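Local coordinates for metallocarboxypeptidase (Trypanosoma cruzi, PDB 3DWC), which probably releases C-terminal amino acids other than proline from peptides as a metal-dependent carboxypeptidase of the M32 family, at residues Phe13-Arg18 against Glu284-Val288; His54-Thr58 against Ala90-Asn95; Lys111-Trp116 against Gly127-Thr131; Ile136-Arg140 against Leu372-Glu378; Leu360-Leu364 against Ser392-Leu396. Residues are numbered along the deposited sequence.

Overall arrangement
All five contacts belong to one largely helical M32 carboxypeptidase chain, and all lie away from the cobalt site built from His-267, His-271 and Glu-298. Interactions 1 and 2, with centres 13 Å apart, form one continuous packed region: Leu-16 meets Thr-56 and Ile-57, while Phe-13 meets Ala-90. Interactions 3 and 4 share helix 125-147, with centres 17 Å apart and nearest atoms about 5 Å apart. Interaction 4 shares helix 358-374 with interaction 5, their centres 21 Å apart. The centres of interactions 1 and 5 are about 41 Å apart, on opposite sides of the chain's centre. The principle illustrated is that a large helical fold combines contacts near in sequence (2, 3 and 5) with contacts over 200 residues apart (1 and 4).

Interaction 1: Phe13-Arg18 against Glu284-Val288; sequences FTKLYR and ETQPV
The 13-18 segment is a regular turn and a half of helix 3-32, with Tyr-17 N bonded to Phe-13 O at 2.9 Å, while 284-288 is an irregular loop between helices 259-276 and 294-309, the first of which carries the HExxH metal-binding sequence. This is helix-to-loop docking within the M32 fold. The loop is near-helical at Glu-284, reaches phi/psi of -96/13 at Thr-285 and becomes extended at Gln-286 (-112/159). The CA atoms of Thr-14 and Thr-285 approach to 5.1 Å, those of Phe-13 and Gln-286 to 6.0 Å. Thr-14 (m) and Thr-285 (p) turn their hydroxyls together, OG1 to OG1 at 2.6 Å, in a short hydrogen bond. Tyr-17 takes the t rotamer, so its ring face receives Thr-285 CA in a CH-pi contact, 3.7 Å from the centroid; its hydroxyl also bonds Glu-245. Phe-13 CD2 lies 4.0 Å from Pro-287 CG, beside Met-87 of helix 78-95. Phe-13 O and Thr-285 O, two acceptors 3.4 Å apart, are bridged by a water that donates to them at 2.9 and 2.5 Å; a second water donates to the Tyr-17 side-chain OH at 2.7 Å and to Glu-284 O at 2.6 Å.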
# COMPACT_ATOMS: atom_id res chain seq x y z
N PHE B 13 2.19 -16.97 16.30
CA PHE B 13 1.69 -15.59 16.42
C PHE B 13 2.52 -14.57 15.62
O PHE B 13 1.98 -13.58 15.13
CB PHE B 13 1.49 -15.22 17.89
CG PHE B 13 0.16 -15.63 18.41
CD1 PHE B 13 -0.06 -16.91 18.88
CD2 PHE B 13 -0.92 -14.75 18.35
CE1 PHE B 13 -1.30 -17.30 19.35
CE2 PHE B 13 -2.18 -15.16 18.79
CZ PHE B 13 -2.36 -16.46 19.29
N THR B 14 3.81 -14.83 15.46
CA THR B 14 4.66 -14.08 14.56
C THR B 14 4.20 -14.26 13.12
O THR B 14 4.17 -13.29 12.38
CB THR B 14 6.14 -14.47 14.74
OG1 THR B 14 6.55 -14.07 16.08
CG2 THR B 14 7.06 -13.80 13.67
N LYS B 15 3.81 -15.47 12.73
CA LYS B 15 3.25 -15.72 11.40
C LYS B 15 2.03 -14.84 11.17
O LYS B 15 1.97 -14.11 10.17
CB LYS B 15 2.91 -17.21 11.25
CG LYS B 15 2.79 -17.69 9.87
CD LYS B 15 3.13 -19.17 9.73
CE LYS B 15 2.27 -20.05 10.65
NZ LYS B 15 2.03 -21.47 10.12
N LEU B 16 1.08 -14.89 12.10
CA LEU B 16 -0.14 -14.07 12.05
C LEU B 16 0.13 -12.58 11.97
O LEU B 16 -0.52 -11.88 11.21
CB LEU B 16 -1.04 -14.36 13.27
CG LEU B 16 -1.72 -15.73 13.32
CD1 LEU B 16 -2.37 -15.96 14.69
CD2 LEU B 16 -2.75 -15.97 12.09
N TYR B 17 1.10 -12.10 12.75
CA TYR B 17 1.56 -10.70 12.73
C TYR B 17 2.02 -10.32 11.32
O TYR B 17 1.65 -9.26 10.80
CB TYR B 17 2.67 -10.50 13.77
CG TYR B 17 3.16 -9.09 13.96
CD1 TYR B 17 2.49 -8.21 14.76
CD2 TYR B 17 4.31 -8.64 13.31
CE1 TYR B 17 2.96 -6.89 14.96
CE2 TYR B 17 4.76 -7.33 13.46
CZ TYR B 17 4.10 -6.47 14.30
OH TYR B 17 4.55 -5.16 14.47
N ARG B 18 2.73 -11.22 10.66
CA ARG B 18 3.20 -10.93 9.31
C ARG B 18 2.09 -10.83 8.33
O ARG B 18 2.11 -9.96 7.45
CB ARG B 18 4.17 -12.00 8.80
CG ARG B 18 5.47 -12.16 9.55
CD ARG B 18 6.05 -10.85 10.04
NE ARG B 18 7.28 -11.11 10.82
CZ ARG B 18 7.97 -10.15 11.42
NH1 ARG B 18 7.56 -8.90 11.34
NH2 ARG B 18 9.07 -10.44 12.12
N GLU B 284 7.67 -7.78 20.15
CA GLU B 284 7.08 -6.90 19.10
C GLU B 284 6.05 -7.57 18.18
O GLU B 284 5.04 -6.94 17.82
CB GLU B 284 8.21 -6.25 18.29
CG GLU B 284 8.96 -5.18 19.06
CD GLU B 284 10.11 -5.71 19.90
OE1 GLU B 284 10.66 -4.91 20.67
OE2 GLU B 284 10.48 -6.90 19.82
N THR B 285 6.25 -8.84 17.84
CA THR B 285 5.34 -9.57 16.92
C THR B 285 4.25 -10.40 17.66
O THR B 285 3.55 -11.20 17.04
CB THR B 285 6.15 -10.53 16.07
OG1 THR B 285 6.65 -11.59 16.91
CG2 THR B 285 7.33 -9.80 15.39
N GLN B 286 4.11 -10.16 18.96
CA GLN B 286 3.23 -10.91 19.85
C GLN B 286 2.05 -10.10 20.37
O GLN B 286 2.12 -8.86 20.49
CB GLN B 286 4.04 -11.37 21.06
CG GLN B 286 5.21 -12.29 20.71
CD GLN B 286 4.76 -13.59 20.11
OE1 GLN B 286 3.95 -14.30 20.71
NE2 GLN B 286 5.29 -13.93 18.92
N PRO B 287 0.99 -10.80 20.81
CA PRO B 287 -0.21 -10.13 21.20
C PRO B 287 -0.13 -9.36 22.54
O PRO B 287 -0.99 -8.53 22.80
CB PRO B 287 -1.24 -11.26 21.20
CG PRO B 287 -0.48 -12.44 21.57
CD PRO B 287 0.86 -12.26 20.97
N VAL B 288 0.90 -9.60 23.36
CA VAL B 288 1.13 -8.78 24.56
C VAL B 288 1.67 -7.37 24.19
O VAL B 288 1.49 -6.42 24.95
CB VAL B 288 2.10 -9.46 25.51
CG1 VAL B 288 3.53 -9.42 24.98
CG2 VAL B 288 1.96 -8.82 26.95
O HOH W 1 1.05 -11.66 17.10
O HOH W 2 4.53 -4.47 17.12

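Interaction 2: His54-Thr58 against Ala90-Asn95; sequences HDTIT and AWELEN
Two helix C-terminal ends meet here: 54-58 finishes helix 39-57 and 90-95 finishes helix 78-95, in the N-terminal part of the M32 fold. The CA atoms of Ile-57 and Trp-91 lie 6.3 Å apart and those of Thr-58 and Asn-95 5.9 Å apart. Backbone and local polar bonds come first. Thr-58 leaves helical geometry (-100/6), yet its N still reaches His-54 O at 3.0 Å, and its OG1, in the p rotamer, donates to the same His-54 O at 2.6 Å. Apolar contacts centre on Ile-57, whose CA-to-CB bond points toward the partner helix: with chi1 and chi2 both t, its CD1 lies 4.1 Å from Ala-90 CB, and its CG2 lies 3.6 Å from Glu-94 CB. Trp-91 (t) presents its ring edge to the end of the first helix, with CD1 3.1 Å from Ile-57 O. Thr-58 CG2 comes 3.5 Å from Asn-95 OD1. The polar contact across the segments is a His-carboxylate hydrogen bond: His-54 (t) donates from ND1 to Glu-94 OE2 at a very short 2.3 Å. Since NE2 of the same ring bonds Glu-99, His-54 links two carboxylates, an arrangement consistent with a positively charged imidazolium.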
# COMPACT_ATOMS: atom_id res chain seq x y z
N HIS B 54 -7.65 -16.70 9.72
CA HIS B 54 -8.68 -17.41 10.47
C HIS B 54 -8.43 -18.92 10.62
O HIS B 54 -8.61 -19.47 11.72
CB HIS B 54 -10.04 -17.21 9.83
CG HIS B 54 -11.13 -17.97 10.50
ND1 HIS B 54 -11.68 -17.57 11.71
CD2 HIS B 54 -11.79 -19.09 10.14
CE1 HIS B 54 -12.64 -18.41 12.05
NE2 HIS B 54 -12.72 -19.35 11.12
N ASP B 55 -8.06 -19.59 9.52
CA ASP B 55 -7.73 -21.01 9.53
C ASP B 55 -6.49 -21.31 10.38
O ASP B 55 -6.42 -22.33 11.04
CB ASP B 55 -7.47 -21.52 8.11
CG ASP B 55 -8.71 -21.54 7.26
OD1 ASP B 55 -9.82 -21.37 7.78
OD2 ASP B 55 -8.56 -21.70 6.04
N THR B 56 -5.52 -20.40 10.34
CA THR B 56 -4.30 -20.53 11.12
C THR B 56 -4.57 -20.50 12.62
O THR B 56 -4.14 -21.41 13.34
CB THR B 56 -3.30 -19.43 10.73
OG1 THR B 56 -3.03 -19.55 9.33
CG2 THR B 56 -1.98 -19.58 11.49
N ILE B 57 -5.31 -19.49 13.10
CA ILE B 57 -5.59 -19.36 14.55
C ILE B 57 -6.63 -20.36 15.06
O ILE B 57 -6.65 -20.66 16.25
CB ILE B 57 -6.01 -17.91 14.97
CG1 ILE B 57 -5.67 -17.65 16.48
CG2 ILE B 57 -7.46 -17.65 14.66
CD1 ILE B 57 -5.98 -16.22 17.00
N THR B 58 -7.48 -20.88 14.16
CA THR B 58 -8.54 -21.81 14.55
C THR B 58 -8.21 -23.27 14.28
O THR B 58 -9.06 -24.12 14.49
CB THR B 58 -9.89 -21.50 13.87
OG1 THR B 58 -9.78 -21.67 12.45
CG2 THR B 58 -10.39 -20.10 14.22
N ALA B 90 -6.86 -13.74 22.09
CA ALA B 90 -6.97 -13.65 20.62
C ALA B 90 -7.58 -14.92 20.05
O ALA B 90 -8.38 -14.85 19.16
CB ALA B 90 -5.61 -13.38 19.95
N TRP B 91 -7.20 -16.08 20.58
CA TRP B 91 -7.73 -17.36 20.11
C TRP B 91 -9.24 -17.48 20.41
O TRP B 91 -10.03 -17.88 19.56
CB TRP B 91 -6.93 -18.51 20.73
CG TRP B 91 -7.46 -19.86 20.38
CD1 TRP B 91 -7.10 -20.63 19.32
CD2 TRP B 91 -8.45 -20.59 21.10
NE1 TRP B 91 -7.82 -21.80 19.33
CE2 TRP B 91 -8.65 -21.79 20.42
CE3 TRP B 91 -9.18 -20.34 22.26
CZ2 TRP B 91 -9.56 -22.74 20.86
CZ3 TRP B 91 -10.08 -21.27 22.69
CH2 TRP B 91 -10.26 -22.45 21.99
N GLU B 92 -9.64 -17.12 21.62
CA GLU B 92 -11.06 -17.15 21.98
C GLU B 92 -11.89 -16.19 21.13
O GLU B 92 -13.00 -16.49 20.76
CB GLU B 92 -11.23 -16.85 23.48
CG GLU B 92 -10.84 -18.02 24.36
CD GLU B 92 -10.92 -17.72 25.84
OE1 GLU B 92 -10.48 -18.58 26.64
OE2 GLU B 92 -11.42 -16.65 26.22
N LEU B 93 -11.32 -15.04 20.80
CA LEU B 93 -12.04 -14.06 20.02
C LEU B 93 -12.38 -14.57 18.61
O LEU B 93 -13.38 -14.14 18.04
CB LEU B 93 -11.26 -12.75 19.93
CG LEU B 93 -11.28 -11.82 21.15
CD1 LEU B 93 -10.16 -10.74 21.11
CD2 LEU B 93 -12.66 -11.18 21.28
N GLU B 94 -11.54 -15.44 18.04
CA GLU B 94 -11.82 -16.00 16.70
C GLU B 94 -12.51 -17.35 16.74
O GLU B 94 -13.16 -17.76 15.77
CB GLU B 94 -10.53 -16.16 15.88
CG GLU B 94 -10.23 -14.97 14.93
CD GLU B 94 -11.28 -14.77 13.82
OE1 GLU B 94 -11.68 -13.61 13.65
OE2 GLU B 94 -11.68 -15.72 13.13
N ASN B 95 -12.38 -18.04 17.86
CA ASN B 95 -12.79 -19.42 17.92
C ASN B 95 -14.18 -19.62 18.51
O ASN B 95 -14.80 -20.64 18.24
CB ASN B 95 -11.73 -20.21 18.71
CG ASN B 95 -11.60 -21.63 18.25
OD1 ASN B 95 -11.13 -21.91 17.14
ND2 ASN B 95 -11.99 -22.57 19.11

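Interaction 3: Lys111-Trp116 against Gly127-Thr131; sequences KAHQVW and GFLPT
Phe-128 reaches across from its helix to meet Trp-116, the edge of the indole directed at the phenyl face in a T-shaped pair: the five-membered ring and the phenyl centroid are 5.6 Å apart, with planes at 68°. Both side chains adopt the t rotamer about chi1, and the phenyl ring also packs against the base of the tryptophan, Phe-128 CE1 lying 3.5 Å from Trp-116 CB. The segments form part of an antiparallel helical hairpin. Their axes approach to 9.7 Å at a signed crossing angle of -165°, and the CA pairs Ala-112 with Thr-131 and Trp-116 with Phe-128 each stand 6.2 Å apart, one helical turn separating the two levels. At the Thr-131 level, a small residue allows close packing, with Ala-112 CB 3.5 Å from Thr-131 CG2. Val-115 points toward the partner between these levels, its CG1 3.7 Å from Thr-131 OG1 and 3.9 Å from Gly-127 O. On the exposed margin, an almost fully extended Lys-111 (t, t, t, then m) brings NZ to Thr-131 OG1 at 3.1 Å, a weak hydrogen bond. The hairpin joins helix 99-122 to helix 125-147 across a very short turn. Leu-135, further along the second helix, touches both Ala-112 and Phe-128, while the loop carrying Leu-407 covers the aromatic pair, its carbonyl accepting a hydrogen bond from Trp-116 NE1.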
# COMPACT_ATOMS: atom_id res chain seq x y z
N LYS B 111 -25.36 -6.44 3.93
CA LYS B 111 -26.72 -6.04 3.57
C LYS B 111 -27.12 -4.80 4.37
O LYS B 111 -27.49 -3.77 3.81
CB LYS B 111 -27.72 -7.17 3.86
CG LYS B 111 -29.20 -6.80 3.54
CD LYS B 111 -30.20 -7.95 3.85
CE LYS B 111 -31.64 -7.42 4.12
NZ LYS B 111 -31.78 -6.76 5.48
N ALA B 112 -27.01 -4.92 5.69
CA ALA B 112 -27.46 -3.88 6.61
C ALA B 112 -26.86 -2.53 6.24
O ALA B 112 -27.54 -1.50 6.36
CB ALA B 112 -27.11 -4.25 8.05
N HIS B 113 -25.63 -2.54 5.75
CA HIS B 113 -24.94 -1.30 5.39
C HIS B 113 -25.66 -0.50 4.31
O HIS B 113 -25.96 0.67 4.52
CB HIS B 113 -23.50 -1.57 4.96
CG HIS B 113 -22.76 -0.32 4.59
ND1 HIS B 113 -22.24 0.54 5.54
CD2 HIS B 113 -22.49 0.23 3.39
CE1 HIS B 113 -21.65 1.56 4.93
NE2 HIS B 113 -21.79 1.40 3.63
N GLN B 114 -25.94 -1.12 3.16
CA GLN B 114 -26.60 -0.42 2.04
C GLN B 114 -27.98 0.08 2.43
O GLN B 114 -28.37 1.19 2.06
CB GLN B 114 -26.76 -1.34 0.83
CG GLN B 114 -25.50 -1.92 0.24
CD GLN B 114 -25.79 -3.23 -0.47
OE1 GLN B 114 -25.89 -3.28 -1.70
NE2 GLN B 114 -25.95 -4.30 0.31
N VAL B 115 -28.71 -0.75 3.17
CA VAL B 115 -30.03 -0.39 3.69
C VAL B 115 -29.97 0.82 4.63
O VAL B 115 -30.77 1.74 4.48
CB VAL B 115 -30.71 -1.57 4.42
CG1 VAL B 115 -32.19 -1.27 4.66
CG2 VAL B 115 -30.57 -2.85 3.62
N TRP B 116 -29.03 0.81 5.58
CA TRP B 116 -28.81 1.96 6.49
C TRP B 116 -28.47 3.23 5.73
O TRP B 116 -29.13 4.26 5.87
CB TRP B 116 -27.65 1.65 7.47
CG TRP B 116 -27.17 2.87 8.24
CD1 TRP B 116 -27.75 3.42 9.34
CD2 TRP B 116 -26.02 3.69 7.94
NE1 TRP B 116 -27.04 4.53 9.75
CE2 TRP B 116 -25.98 4.71 8.91
CE3 TRP B 116 -25.03 3.64 6.96
CZ2 TRP B 116 -24.98 5.68 8.93
CZ3 TRP B 116 -24.05 4.63 6.96
CH2 TRP B 116 -24.03 5.62 7.95
N GLY B 127 -38.17 1.85 6.96
CA GLY B 127 -37.44 1.02 5.99
C GLY B 127 -36.20 0.34 6.57
O GLY B 127 -35.76 -0.71 6.07
N PHE B 128 -35.62 0.93 7.62
CA PHE B 128 -34.47 0.32 8.28
C PHE B 128 -34.91 -0.76 9.25
O PHE B 128 -34.25 -1.78 9.38
CB PHE B 128 -33.64 1.38 9.01
CG PHE B 128 -32.32 0.86 9.54
CD1 PHE B 128 -31.38 0.29 8.67
CD2 PHE B 128 -32.01 0.94 10.89
CE1 PHE B 128 -30.15 -0.19 9.15
CE2 PHE B 128 -30.78 0.46 11.38
CZ PHE B 128 -29.86 -0.11 10.50
N LEU B 129 -36.06 -0.54 9.88
CA LEU B 129 -36.50 -1.32 11.05
C LEU B 129 -36.45 -2.84 10.93
O LEU B 129 -36.12 -3.51 11.90
CB LEU B 129 -37.91 -0.89 11.48
CG LEU B 129 -38.55 -1.60 12.68
CD1 LEU B 129 -37.66 -1.51 13.93
CD2 LEU B 129 -39.93 -1.02 12.96
N PRO B 130 -36.81 -3.39 9.75
CA PRO B 130 -36.73 -4.85 9.62
C PRO B 130 -35.29 -5.36 9.77
O PRO B 130 -35.05 -6.30 10.53
CB PRO B 130 -37.29 -5.13 8.22
CG PRO B 130 -38.09 -3.91 7.87
CD PRO B 130 -37.35 -2.77 8.52
N THR B 131 -34.36 -4.71 9.06
CA THR B 131 -32.92 -4.96 9.25
C THR B 131 -32.53 -4.78 10.71
O THR B 131 -31.95 -5.68 11.31
CB THR B 131 -32.04 -3.98 8.43
OG1 THR B 131 -32.32 -4.09 7.03
CG2 THR B 131 -30.56 -4.28 8.68

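Interaction 4: Ile136-Arg140 against Leu372-Glu378; sequences IALFR and LMDGNIE
This is a buried, long-range contact in which helix 125-147 packs against the C-terminal end of helix 358-374, which closes in a Schellman motif. Gly-375 ends that helix with positive phi (88/-4), where a CB would collide with the preceding carbonyl, and its N bonds Leu-372 O at 3.1 Å; the chain then runs extended through Ile-377 and Glu-378. The CA atoms of Arg-140 and Met-373 approach to 5.8 Å, those of Ile-136 and Leu-372 to 7.2 Å. Ile-136 (m, m) places CD1 3.5 Å from Leu-372 CD1. Met-373 curls back, its SD 3.7 Å from Arg-140 N and its CE 3.8 Å from Phe-139 CB; Phe-417 stacks on the ring of Phe-139. Arg-140, m at chi1 and otherwise extended, reaches along the helix end: NH1 donates to Leu-372 O at 3.0 Å, NE bonds the same oxygen weakly at 3.2 Å, and NH1 makes a long salt bridge to Glu-378 OE1 at 3.4 Å.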
# COMPACT_ATOMS: atom_id res chain seq x y z
N ILE B 136 -30.20 -6.54 16.00
CA ILE B 136 -30.37 -6.66 17.43
C ILE B 136 -30.51 -8.13 17.86
O ILE B 136 -30.06 -8.50 18.95
CB ILE B 136 -31.58 -5.82 17.96
CG1 ILE B 136 -31.36 -4.33 17.69
CG2 ILE B 136 -31.80 -6.02 19.47
CD1 ILE B 136 -30.16 -3.73 18.40
N ALA B 137 -31.13 -8.97 17.03
CA ALA B 137 -31.26 -10.39 17.36
C ALA B 137 -29.92 -11.11 17.18
O ALA B 137 -29.59 -12.01 17.95
CB ALA B 137 -32.34 -11.04 16.52
N LEU B 138 -29.17 -10.71 16.16
CA LEU B 138 -27.82 -11.23 15.91
C LEU B 138 -26.84 -10.87 17.05
O LEU B 138 -26.07 -11.73 17.50
CB LEU B 138 -27.30 -10.68 14.57
CG LEU B 138 -26.16 -11.38 13.83
CD1 LEU B 138 -24.81 -11.05 14.44
CD2 LEU B 138 -26.35 -12.88 13.77
N PHE B 139 -26.89 -9.61 17.49
CA PHE B 139 -26.04 -9.11 18.59
C PHE B 139 -26.32 -9.84 19.88
O PHE B 139 -25.38 -10.19 20.61
CB PHE B 139 -26.28 -7.62 18.86
CG PHE B 139 -25.85 -6.71 17.76
CD1 PHE B 139 -26.58 -5.56 17.48
CD2 PHE B 139 -24.70 -6.96 17.00
CE1 PHE B 139 -26.19 -4.70 16.49
CE2 PHE B 139 -24.31 -6.10 16.02
CZ PHE B 139 -25.05 -4.98 15.75
N ARG B 140 -27.61 -10.04 20.17
CA ARG B 140 -28.02 -10.80 21.35
C ARG B 140 -27.50 -12.23 21.28
O ARG B 140 -27.11 -12.81 22.30
CB ARG B 140 -29.55 -10.86 21.48
CG ARG B 140 -30.23 -9.54 21.86
CD ARG B 140 -31.74 -9.65 21.67
NE ARG B 140 -32.45 -8.39 21.94
CZ ARG B 140 -33.75 -8.19 21.75
NH1 ARG B 140 -34.30 -7.01 22.04
NH2 ARG B 140 -34.51 -9.17 21.26
N LEU B 372 -31.52 -2.69 24.82
CA LEU B 372 -31.94 -3.58 23.73
C LEU B 372 -31.48 -5.02 24.02
O LEU B 372 -32.25 -5.96 23.95
CB LEU B 372 -31.38 -3.10 22.37
CG LEU B 372 -32.00 -1.86 21.73
CD1 LEU B 372 -31.06 -1.28 20.71
CD2 LEU B 372 -33.40 -2.18 21.06
N MET B 373 -30.22 -5.15 24.37
CA MET B 373 -29.59 -6.41 24.76
C MET B 373 -30.37 -7.07 25.93
O MET B 373 -30.58 -8.29 25.94
CB MET B 373 -28.13 -6.10 25.15
CG MET B 373 -27.04 -7.02 24.61
SD MET B 373 -27.06 -7.54 22.88
CE MET B 373 -27.62 -6.09 22.03
N ASP B 374 -30.78 -6.24 26.90
CA ASP B 374 -31.58 -6.64 28.09
C ASP B 374 -33.00 -7.11 27.80
O ASP B 374 -33.59 -7.77 28.64
CB ASP B 374 -31.75 -5.44 29.05
CG ASP B 374 -30.88 -5.54 30.29
OD1 ASP B 374 -30.18 -6.56 30.46
OD2 ASP B 374 -30.90 -4.57 31.10
N GLY B 375 -33.55 -6.70 26.66
CA GLY B 375 -34.97 -6.90 26.38
C GLY B 375 -35.87 -5.78 26.89
O GLY B 375 -37.08 -5.80 26.65
N ASN B 376 -35.31 -4.79 27.59
CA ASN B 376 -36.11 -3.68 28.11
C ASN B 376 -36.80 -2.89 27.02
O ASN B 376 -37.88 -2.34 27.22
CB ASN B 376 -35.28 -2.72 28.96
CG ASN B 376 -35.08 -3.22 30.38
OD1 ASN B 376 -35.86 -2.90 31.28
ND2 ASN B 376 -34.03 -4.02 30.59
N ILE B 377 -36.18 -2.82 25.85
CA ILE B 377 -36.79 -2.15 24.71
C ILE B 377 -36.51 -2.95 23.46
O ILE B 377 -35.62 -3.79 23.44
CB ILE B 377 -36.27 -0.67 24.53
CG1 ILE B 377 -34.77 -0.64 24.19
CG2 ILE B 377 -36.61 0.16 25.77
CD1 ILE B 377 -34.18 0.73 24.11
N GLU B 378 -37.29 -2.65 22.43
CA GLU B 378 -37.16 -3.33 21.15
C GLU B 378 -36.82 -2.31 20.07
O GLU B 378 -37.18 -1.14 20.18
CB GLU B 378 -38.48 -4.02 20.80
CG GLU B 378 -38.90 -5.12 21.78
CD GLU B 378 -37.99 -6.34 21.71
OE1 GLU B 378 -37.39 -6.57 20.63
OE2 GLU B 378 -37.89 -7.07 22.73

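Interaction 5: Leu360-Leu364 against Ser392-Leu396; sequences LHVML and SYLGL
Two rings each receive a carbon over one face: Met-363 CE sits 3.7 Å from the Tyr-393 centroid, only 7° off the normal, and Leu-394 CD1 sits 3.7 Å from the His-361 centroid. The first is also a Met-aromatic contact, with Met-363 SD 5.0 Å from the Tyr-393 centroid. Segment 360-364 is regular helix; 392-396 runs from the C-terminal part of helix 382-394 into a loop, with Gly-395 the first residue to leave helical geometry (69/22), a positive phi that favours glycine. Leu-360 and Tyr-393 CA atoms are 6.2 Å apart. Met-363 is t, t at chi1 and chi2, and Tyr-393 is m. Leu-360 (m, t) touches both residues of the partner, its CD2 3.9 Å from Tyr-393 CB and its CB 4.1 Å from Leu-394 CG. Leu-364 CB meets the Tyr-393 ring edge, 4.0 Å from CD2. The interface is thus apolar, while Tyr-393 OH bonds Glu-367 further along helix 358-374. Around this buried join, helix 168-196 packs through Leu-182 and Leu-186 on Leu-360 and Arg-179 on Tyr-393.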
# COMPACT_ATOMS: atom_id res chain seq x y z
N LEU B 360 -22.49 13.06 26.60
CA LEU B 360 -23.92 12.91 26.63
C LEU B 360 -24.44 12.07 25.43
O LEU B 360 -25.32 11.22 25.60
CB LEU B 360 -24.59 14.27 26.74
CG LEU B 360 -24.31 14.91 28.10
CD1 LEU B 360 -24.67 16.40 28.10
CD2 LEU B 360 -25.01 14.15 29.23
N HIS B 361 -23.85 12.26 24.25
CA HIS B 361 -24.17 11.44 23.07
C HIS B 361 -23.76 9.98 23.29
O HIS B 361 -24.47 9.06 22.94
CB HIS B 361 -23.46 11.99 21.81
CG HIS B 361 -23.96 13.34 21.33
ND1 HIS B 361 -24.94 13.47 20.35
CD2 HIS B 361 -23.61 14.60 21.67
CE1 HIS B 361 -25.17 14.75 20.14
NE2 HIS B 361 -24.36 15.46 20.91
N VAL B 362 -22.61 9.78 23.93
CA VAL B 362 -22.09 8.44 24.21
C VAL B 362 -22.95 7.78 25.26
O VAL B 362 -23.36 6.63 25.10
CB VAL B 362 -20.59 8.52 24.65
CG1 VAL B 362 -20.08 7.17 25.18
CG2 VAL B 362 -19.72 9.04 23.48
N MET B 363 -23.22 8.49 26.36
CA MET B 363 -24.03 7.94 27.42
C MET B 363 -25.37 7.42 26.90
O MET B 363 -25.79 6.32 27.20
CB MET B 363 -24.35 8.99 28.47
CG MET B 363 -25.23 8.46 29.56
SD MET B 363 -25.08 9.43 31.05
CE MET B 363 -25.93 10.93 30.60
N LEU B 364 -26.04 8.23 26.14
CA LEU B 364 -27.30 7.80 25.55
C LEU B 364 -27.21 6.56 24.64
O LEU B 364 -28.18 5.79 24.55
CB LEU B 364 -27.98 8.96 24.85
CG LEU B 364 -28.02 9.25 23.37
CD1 LEU B 364 -28.75 8.22 22.51
CD2 LEU B 364 -28.71 10.58 23.30
N SER B 392 -33.60 15.14 27.21
CA SER B 392 -33.25 15.11 28.62
C SER B 392 -31.81 15.53 28.89
O SER B 392 -31.53 16.28 29.84
CB SER B 392 -33.48 13.70 29.16
OG SER B 392 -33.28 13.70 30.55
N TYR B 393 -30.89 14.99 28.09
CA TYR B 393 -29.47 15.21 28.29
C TYR B 393 -28.97 16.48 27.63
O TYR B 393 -28.21 17.22 28.24
CB TYR B 393 -28.68 14.00 27.79
CG TYR B 393 -29.02 12.69 28.49
CD1 TYR B 393 -29.49 12.68 29.80
CD2 TYR B 393 -28.81 11.48 27.87
CE1 TYR B 393 -29.79 11.47 30.44
CE2 TYR B 393 -29.10 10.26 28.52
CZ TYR B 393 -29.59 10.27 29.80
OH TYR B 393 -29.88 9.08 30.46
N LEU B 394 -29.41 16.74 26.40
CA LEU B 394 -28.89 17.85 25.57
C LEU B 394 -29.92 18.96 25.28
O LEU B 394 -29.58 19.94 24.62
CB LEU B 394 -28.39 17.29 24.24
CG LEU B 394 -27.12 16.45 24.33
CD1 LEU B 394 -27.07 15.41 23.24
CD2 LEU B 394 -25.87 17.33 24.28
N GLY B 395 -31.15 18.80 25.75
CA GLY B 395 -32.20 19.80 25.53
C GLY B 395 -32.68 19.93 24.09
O GLY B 395 -33.26 20.96 23.72
N LEU B 396 -32.48 18.90 23.28
CA LEU B 396 -32.87 18.93 21.88
C LEU B 396 -33.76 17.77 21.49
O LEU B 396 -33.58 16.66 21.98
CB LEU B 396 -31.63 18.91 21.00
CG LEU B 396 -30.67 20.09 21.17
CD1 LEU B 396 -29.47 19.86 20.27
CD2 LEU B 396 -31.37 21.43 20.85